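Local coordinates for Non-reducing end beta-L-arabinofuranosidase (Bacteroides thetaiotaomicron, PDB 5MQO), which probably acts as a glycoside hydrolase of family GH127, an aceric acidase that takes part in the breakdown of plant pectin, at residues 198-202 with 247-251; 214-218 with 251-255; 543-547 with 561-567. One frame throughout, in Å; residues are numbered along the deposited sequence.

How the interactions relate
Helix 192-208 comes first in the chain, followed by helix 212-230 and then helix 243-255. Interaction 1 closes a largely helical loop by bringing 247-251 back to 198-202. Interaction 2 joins 214-218 to 251-255, so it opens inside that loop and ends on the same helix. The two contacts touch and share Met251, and their centres are about 6 Å apart. Together they tie three helices of the catalytic domain into one cluster. Interaction 3 follows in series. It closes a short loop in the middle domain and joins two facing sheets. Its centre lies about 37 Å from that of interaction 1 and about 39 Å from that of interaction 2.

Interaction 1 of 3, residues 198-202 with 247-251; sequences MMAGI and GVVEM
Met198 lays the end of its side chain against the backbone of Gly247. The contact is helix-to-helix packing inside the catalytic domain, whose helical-hairpin clan is consistent with an (alpha/alpha)6 barrel. Helices 192-208 and 243-255 run in roughly the same direction here, with segment axes 35° apart and 9.5 Å between them at closest approach. The Met198 chain is extended as far as SD and then bends at chi3 (-70°). This turn sets the methyl over the peptide that links Gly247 to Val248, with CE of Met198 3.7 Å from C of Gly247. A side chain at Gly247 would point into this methyl, so the glycine gives the thioether its room. An alanine in place of Met198 would take away CG, SD and CE and would probably leave a gap over the Gly247 peptide, and CG of Met251 without the Met198 sulfur against it.

Met199 and Ile202 reach the aliphatic part of Glu250. Their side chains cross that of Glu250 at a slant. SD of Met199 lies 4.0 Å from CG of Glu250, and CD1 of Ile202 lies 3.8 Å from CB of Glu250. A bend at chi2 (57°) turns the glutamate's carboxylate off the line of this stem. The buried carboxylate is satisfied elsewhere: OE1 forms a salt bridge with Arg206 and accepts a hydrogen bond from the backbone N of Asp27, while OE2 pairs with Arg253. The stem of the glutamate therefore packs against apolar groups while its charge is met by arginines.

The Met251 side chain runs at an angle across that of Ile202. CG of Met251 lies 4.3 Å from SD of Met198. The methyl reaches back to helix 192-208, where CE of Met251 sits 3.9 Å from CG1 of Ile202.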
loop_
_atom_site.group_PDB
_atom_site.type_symbol
_atom_site.label_atom_id
_atom_site.label_comp_id
_atom_site.label_asym_id
_atom_site.label_seq_id
_atom_site.Cartn_x
_atom_site.Cartn_y
_atom_site.Cartn_z
ATOM N N MET A 198 8.065 -2.962 18.764
ATOM C CA MET A 198 9.337 -2.960 18.056
ATOM C C MET A 198 9.374 -1.854 16.991
ATOM O O MET A 198 10.265 -1.017 16.974
ATOM C CB MET A 198 9.635 -4.306 17.396
ATOM C CG MET A 198 9.826 -5.488 18.337
ATOM S SD MET A 198 10.380 -6.979 17.447
ATOM C CE MET A 198 8.913 -7.390 16.515
ATOM N N MET A 199 8.396 -1.833 16.109
ATOM C CA MET A 199 8.436 -0.876 15.024
ATOM C C MET A 199 8.259 0.551 15.518
ATOM O O MET A 199 8.870 1.469 14.961
ATOM C CB MET A 199 7.428 -1.221 13.912
ATOM C CG MET A 199 8.033 -2.010 12.754
ATOM S SD MET A 199 9.436 -1.164 11.982
ATOM C CE MET A 199 9.085 -1.556 10.265
ATOM N N ALA A 200 7.467 0.732 16.573
ATOM C CA ALA A 200 7.264 2.070 17.143
ATOM C C ALA A 200 8.574 2.645 17.671
ATOM O O ALA A 200 8.868 3.835 17.504
ATOM C CB ALA A 200 6.208 2.048 18.244
ATOM N N GLY A 201 9.355 1.784 18.289
ATOM C CA GLY A 201 10.604 2.187 18.880
ATOM C C GLY A 201 11.670 2.478 17.856
ATOM O O GLY A 201 12.434 3.440 18.029
ATOM N N ILE A 202 11.735 1.648 16.802
ATOM C CA ILE A 202 12.715 1.845 15.721
ATOM C C ILE A 202 12.437 3.198 15.038
ATOM O O ILE A 202 13.324 4.037 14.887
ATOM C CB ILE A 202 12.627 0.728 14.665
ATOM C CG1 ILE A 202 13.069 -0.605 15.231
ATOM C CG2 ILE A 202 13.472 1.034 13.417
ATOM C CD1 ILE A 202 12.431 -1.749 14.465
ATOM N N GLY A 247 9.194 -6.599 11.849
ATOM C CA GLY A 247 9.718 -5.969 13.073
ATOM C C GLY A 247 11.020 -6.549 13.580
ATOM O O GLY A 247 11.916 -5.812 13.987
ATOM N N VAL A 248 11.131 -7.878 13.527
ATOM C CA VAL A 248 12.312 -8.602 14.010
ATOM C C VAL A 248 13.506 -8.429 13.058
ATOM O O VAL A 248 14.635 -8.234 13.512
ATOM C CB VAL A 248 11.983 -10.097 14.359
ATOM C CG1 VAL A 248 11.722 -10.931 13.129
ATOM C CG2 VAL A 248 13.113 -10.761 15.124
ATOM N N VAL A 249 13.266 -8.456 11.747
ATOM C CA VAL A 249 14.331 -8.159 10.768
ATOM C C VAL A 249 14.704 -6.669 10.835
ATOM O O VAL A 249 15.879 -6.283 10.679
ATOM C CB VAL A 249 13.929 -8.529 9.327
ATOM C CG1 VAL A 249 14.999 -8.099 8.321
ATOM C CG2 VAL A 249 13.710 -10.025 9.198
ATOM N N GLU A 250 13.719 -5.821 11.073
ATOM C CA GLU A 250 14.041 -4.419 11.213
ATOM C C GLU A 250 14.853 -4.166 12.506
ATOM O O GLU A 250 15.677 -3.269 12.553
ATOM C CB GLU A 250 12.786 -3.558 11.127
ATOM C CG GLU A 250 13.047 -2.134 10.683
ATOM C CD GLU A 250 13.753 -2.023 9.338
ATOM O OE1 GLU A 250 14.600 -1.096 9.193
ATOM O OE2 GLU A 250 13.447 -2.836 8.425
ATOM N N MET A 251 14.648 -4.980 13.531
ATOM C CA MET A 251 15.460 -4.860 14.734
ATOM C C MET A 251 16.864 -5.351 14.549
ATOM O O MET A 251 17.786 -4.759 15.120
ATOM C CB MET A 251 14.834 -5.574 15.907
ATOM C CG MET A 251 13.962 -4.639 16.710
ATOM S SD MET A 251 14.985 -3.567 17.727
ATOM C CE MET A 251 13.650 -2.645 18.448
#

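Interaction 2 of 3, residues 214-218 with 251-255; sequences FDAAV and MYRAT
Met251 pushes its methyl very close to Ala217: CE of Met251 and CB of Ala217 are only 3.2 Å apart. This is shorter than a normal carbon-carbon contact, so the exact value is doubtful. The two segments belong to helices 212-230 and 243-255 of the catalytic domain. They cross steeply, with 121° between their N-to-C directions and 11.9 Å between their axes. At this axis distance the helices meet through their side chains.

The same methionine makes a Met-aromatic contact with Phe214. SD of Met251 lies 5.0 Å from the centroid of the Phe214 ring and approaches it obliquely. With CG anti to the backbone N (chi1 -170°), Phe214 swings its ring across to the last turn of the other helix, where CZ of Phe214 is 3.8 Å from CG2 of Thr255. CB of Ala254 touches the same end of the ring. CG2 of Val218, one helical turn along, lies over one face of the ring toward its rim and also touches the Thr255 methyl, at 4.1 Å from its CG2. His205, on helix 192-208, stacks with the Phe214 ring.

Thr255 splits its two branches. The methyl goes to the neighbouring helix. The hydroxyl turns back, and OG1 donates to O of Met251 at 2.7 Å, with a C=O...donor angle of 136°. OG1 also hydrogen-bonds to the backbone N of Asn257, just past the end of the helix. The threonine thus keeps its hydroxyl bonded to its own helix and the turn after it. What passes between the two helices is apolar and sulfur-aromatic, so this junction probably depends on van der Waals and sulfur-aromatic contact rather than on polar bonds.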
loop_
_atom_site.group_PDB
_atom_site.type_symbol
_atom_site.label_atom_id
_atom_site.label_comp_id
_atom_site.label_asym_id
_atom_site.label_seq_id
_atom_site.Cartn_x
_atom_site.Cartn_y
_atom_site.Cartn_z
ATOM N N PHE A 214 13.317 3.178 22.014
ATOM C CA PHE A 214 14.125 2.117 21.399
ATOM C C PHE A 214 14.577 1.035 22.379
ATOM O O PHE A 214 14.451 -0.163 22.100
ATOM C CB PHE A 214 15.349 2.728 20.735
ATOM C CG PHE A 214 16.119 1.768 19.884
ATOM C CD1 PHE A 214 15.514 1.144 18.809
ATOM C CD2 PHE A 214 17.455 1.492 20.153
ATOM C CE1 PHE A 214 16.214 0.276 18.009
ATOM C CE2 PHE A 214 18.166 0.614 19.354
ATOM C CZ PHE A 214 17.544 0.009 18.271
ATOM N N ASP A 215 15.096 1.463 23.530
ATOM C CA ASP A 215 15.535 0.530 24.577
ATOM C C ASP A 215 14.363 -0.305 25.086
ATOM O O ASP A 215 14.520 -1.486 25.318
ATOM C CB ASP A 215 16.288 1.258 25.715
ATOM C CG ASP A 215 17.675 1.811 25.263
ATOM O OD1 ASP A 215 18.419 1.121 24.528
ATOM O OD2 ASP A 215 18.037 2.932 25.657
ATOM N N ALA A 216 13.181 0.289 25.191
ATOM C CA ALA A 216 11.949 -0.489 25.464
ATOM C C ALA A 216 11.682 -1.547 24.402
ATOM O O ALA A 216 11.304 -2.660 24.719
ATOM C CB ALA A 216 10.724 0.412 25.617
ATOM N N ALA A 217 11.907 -1.200 23.152
ATOM C CA ALA A 217 11.761 -2.147 22.053
ATOM C C ALA A 217 12.828 -3.298 22.024
ATOM O O ALA A 217 12.441 -4.484 21.871
ATOM C CB ALA A 217 11.742 -1.376 20.736
ATOM N N VAL A 218 14.126 -2.962 22.165
ATOM C CA VAL A 218 15.207 -3.981 22.220
ATOM C C VAL A 218 14.919 -5.053 23.311
ATOM O O VAL A 218 15.166 -6.252 23.115
ATOM C CB VAL A 218 16.629 -3.356 22.498
ATOM C CG1 VAL A 218 17.723 -4.423 22.700
ATOM C CG2 VAL A 218 17.050 -2.408 21.392
ATOM N N MET A 251 14.648 -4.980 13.531
ATOM C CA MET A 251 15.460 -4.860 14.734
ATOM C C MET A 251 16.864 -5.351 14.549
ATOM O O MET A 251 17.786 -4.759 15.120
ATOM C CB MET A 251 14.834 -5.574 15.907
ATOM C CG MET A 251 13.962 -4.639 16.710
ATOM S SD MET A 251 14.985 -3.567 17.727
ATOM C CE MET A 251 13.650 -2.645 18.448
ATOM N N TYR A 252 17.043 -6.414 13.765
ATOM C CA TYR A 252 18.407 -6.854 13.404
ATOM C C TYR A 252 19.116 -5.756 12.629
ATOM O O TYR A 252 20.212 -5.361 12.976
ATOM C CB TYR A 252 18.384 -8.133 12.583
ATOM C CG TYR A 252 19.666 -8.450 11.853
ATOM C CD1 TYR A 252 20.810 -8.888 12.532
ATOM C CD2 TYR A 252 19.724 -8.350 10.467
ATOM C CE1 TYR A 252 21.984 -9.201 11.841
ATOM C CE2 TYR A 252 20.884 -8.656 9.764
ATOM C CZ TYR A 252 22.017 -9.078 10.446
ATOM O OH TYR A 252 23.136 -9.379 9.693
ATOM N N ARG A 253 18.448 -5.247 11.604
ATOM C CA ARG A 253 18.890 -4.042 10.911
ATOM C C ARG A 253 19.286 -2.898 11.817
ATOM O O ARG A 253 20.291 -2.257 11.555
ATOM C CB ARG A 253 17.821 -3.544 9.932
ATOM C CG ARG A 253 17.793 -4.389 8.662
ATOM C CD ARG A 253 16.536 -4.197 7.875
ATOM N NE ARG A 253 16.476 -5.155 6.791
ATOM C CZ ARG A 253 15.407 -5.311 6.012
ATOM N NH1 ARG A 253 14.333 -4.546 6.190
ATOM N NH2 ARG A 253 15.415 -6.219 5.036
ATOM N N ALA A 254 18.507 -2.648 12.861
ATOM C CA ALA A 254 18.784 -1.549 13.778
ATOM C C ALA A 254 19.835 -1.816 14.864
ATOM O O ALA A 254 20.359 -0.860 15.426
ATOM C CB ALA A 254 17.506 -1.078 14.425
ATOM N N THR A 255 20.131 -3.076 15.179
ATOM C CA THR A 255 21.046 -3.399 16.288
ATOM C C THR A 255 22.278 -4.212 15.923
ATOM O O THR A 255 23.232 -4.203 16.678
ATOM C CB THR A 255 20.327 -4.220 17.370
ATOM O OG1 THR A 255 19.799 -5.427 16.791
ATOM C CG2 THR A 255 19.209 -3.406 18.028
#

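Interaction 3 of 3, residues 543-547 with 561-567; sequences ALTVN and AEVNRTW
Inside the beta sandwich of the middle domain, Val546 meets two flat groups, the guanidinium of Arg565 and the indole of Trp567. One face of the indole carries CB of Arg565, 3.6 Å above the ring plane and offset toward the rim. CG1 of Val546 approaches the ring obliquely, 4.1 Å from CZ3 of Trp567. The Phe529 ring also meets the indole, with the planes at about 50°, and NE1 of Trp567 donates to the backbone O of Phe529.

Strand 542-546 belongs to one sheet of the sandwich and strand 559-565 to the other. They run nearly parallel, 14° apart, with 9.9 Å between their axes, a spacing that side chains fill. Arg565 leaves its strand toward the facing sheet and bends at chi2 (71°) and again at chi3. The double bend brings its guanidinium up against the valine methyls, at a slant. NH2 of Arg565 lies 3.6 Å from CG2 of Val546, and NH1 comes closer still to CG1. Arg565 is partly exposed, and its guanidinium packs against the buried Val546.

Further back along the two strands, Leu544 and Val563 lie alongside each other, their side chains pointing opposite ways. CD1 of Leu544 touches two residues of the other strand: it is 4.0 Å from CB of Ala561 and 3.8 Å from CG2 of Val563.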
loop_
_atom_site.group_PDB
_atom_site.type_symbol
_atom_site.label_atom_id
_atom_site.label_comp_id
_atom_site.label_asym_id
_atom_site.label_seq_id
_atom_site.Cartn_x
_atom_site.Cartn_y
_atom_site.Cartn_z
ATOM N N ALA A 543 9.006 11.649 -22.321
ATOM C CA ALA A 543 10.194 12.373 -22.764
ATOM C C ALA A 543 10.876 13.044 -21.587
ATOM O O ALA A 543 10.207 13.464 -20.613
ATOM C CB ALA A 543 9.834 13.404 -23.833
ATOM N N LEU A 544 12.207 13.132 -21.704
ATOM C CA LEU A 544 13.066 13.876 -20.778
ATOM C C LEU A 544 13.720 15.130 -21.390
ATOM O O LEU A 544 13.972 15.207 -22.600
ATOM C CB LEU A 544 14.174 12.964 -20.279
ATOM C CG LEU A 544 13.748 11.870 -19.302
ATOM C CD1 LEU A 544 14.875 10.858 -19.170
ATOM C CD2 LEU A 544 13.386 12.438 -17.938
ATOM N N THR A 545 13.990 16.113 -20.535
ATOM C CA THR A 545 14.850 17.247 -20.886
ATOM C C THR A 545 15.806 17.516 -19.720
ATOM O O THR A 545 15.500 17.170 -18.578
ATOM C CB THR A 545 14.038 18.515 -21.245
ATOM O OG1 THR A 545 13.392 19.028 -20.072
ATOM C CG2 THR A 545 13.002 18.217 -22.338
ATOM N N VAL A 546 16.981 18.069 -20.023
ATOM C CA VAL A 546 17.906 18.554 -18.982
ATOM C C VAL A 546 18.321 20.003 -19.247
ATOM O O VAL A 546 19.015 20.308 -20.229
ATOM C CB VAL A 546 19.168 17.689 -18.805
ATOM C CG1 VAL A 546 19.858 18.055 -17.496
ATOM C CG2 VAL A 546 18.819 16.215 -18.816
ATOM N N ASN A 547 17.891 20.879 -18.342
ATOM C CA ASN A 547 17.922 22.320 -18.522
ATOM C C ASN A 547 17.273 22.767 -19.850
ATOM O O ASN A 547 17.759 23.688 -20.500
ATOM C CB ASN A 547 19.354 22.843 -18.376
ATOM C CG ASN A 547 19.912 22.667 -16.968
ATOM O OD1 ASN A 547 19.324 23.145 -15.993
ATOM N ND2 ASN A 547 21.079 22.021 -16.863
ATOM N N ALA A 561 14.340 5.151 -16.488
ATOM C CA ALA A 561 15.139 5.991 -17.397
ATOM C C ALA A 561 16.287 6.587 -16.582
ATOM O O ALA A 561 16.045 7.294 -15.601
ATOM C CB ALA A 561 14.297 7.088 -18.020
ATOM N N GLU A 562 17.522 6.269 -16.978
ATOM C CA GLU A 562 18.730 6.734 -16.286
ATOM C C GLU A 562 19.223 8.031 -16.934
ATOM O O GLU A 562 19.130 8.196 -18.152
ATOM C CB GLU A 562 19.829 5.667 -16.366
ATOM C CG GLU A 562 21.074 5.996 -15.555
ATOM C CD GLU A 562 22.168 4.949 -15.672
ATOM O OE1 GLU A 562 22.034 4.011 -16.488
ATOM O OE2 GLU A 562 23.176 5.073 -14.947
ATOM N N VAL A 563 19.736 8.948 -16.122
ATOM C CA VAL A 563 20.359 10.184 -16.622
ATOM C C VAL A 563 21.686 10.360 -15.891
ATOM O O VAL A 563 21.703 10.904 -14.797
ATOM C CB VAL A 563 19.434 11.423 -16.434
ATOM C CG1 VAL A 563 20.045 12.673 -17.057
ATOM C CG2 VAL A 563 18.073 11.183 -17.067
ATOM N N ASN A 564 22.780 9.860 -16.474
ATOM C CA ASN A 564 24.092 9.955 -15.832
ATOM C C ASN A 564 24.820 11.214 -16.281
ATOM O O ASN A 564 24.969 11.460 -17.472
ATOM C CB ASN A 564 24.952 8.733 -16.110
ATOM C CG ASN A 564 26.210 8.709 -15.243
ATOM O OD1 ASN A 564 26.140 8.664 -13.998
ATOM N ND2 ASN A 564 27.370 8.744 -15.890
ATOM N N ARG A 565 25.300 11.986 -15.311
ATOM C CA ARG A 565 25.670 13.381 -15.526
ATOM C C ARG A 565 26.471 13.867 -14.316
ATOM O O ARG A 565 26.253 13.405 -13.199
ATOM C CB ARG A 565 24.377 14.194 -15.672
ATOM C CG ARG A 565 24.522 15.650 -16.060
ATOM C CD ARG A 565 24.970 15.802 -17.507
ATOM N NE ARG A 565 23.987 15.240 -18.443
ATOM C CZ ARG A 565 22.977 15.907 -19.010
ATOM N NH1 ARG A 565 22.776 17.207 -18.764
ATOM N NH2 ARG A 565 22.150 15.260 -19.842
ATOM N N THR A 566 27.414 14.782 -14.529
ATOM C CA THR A 566 28.066 15.473 -13.408
ATOM C C THR A 566 27.151 16.649 -13.104
ATOM O O THR A 566 27.159 17.649 -13.814
ATOM C CB THR A 566 29.525 15.919 -13.716
ATOM O OG1 THR A 566 30.319 14.775 -14.040
ATOM C CG2 THR A 566 30.157 16.589 -12.501
ATOM N N TRP A 567 26.336 16.503 -12.068
ATOM C CA TRP A 567 25.262 17.462 -11.788
ATOM C C TRP A 567 25.850 18.671 -11.082
ATOM O O TRP A 567 26.659 18.520 -10.164
ATOM C CB TRP A 567 24.140 16.829 -10.923
ATOM C CG TRP A 567 23.510 15.618 -11.539
ATOM C CD1 TRP A 567 23.882 14.315 -11.354
ATOM C CD2 TRP A 567 22.418 15.593 -12.457
ATOM N NE1 TRP A 567 23.090 13.485 -12.101
ATOM C CE2 TRP A 567 22.182 14.249 -12.791
ATOM C CE3 TRP A 567 21.611 16.581 -13.036
ATOM C CZ2 TRP A 567 21.166 13.869 -13.668
ATOM C CZ3 TRP A 567 20.621 16.207 -13.896
ATOM C CH2 TRP A 567 20.396 14.856 -14.200
#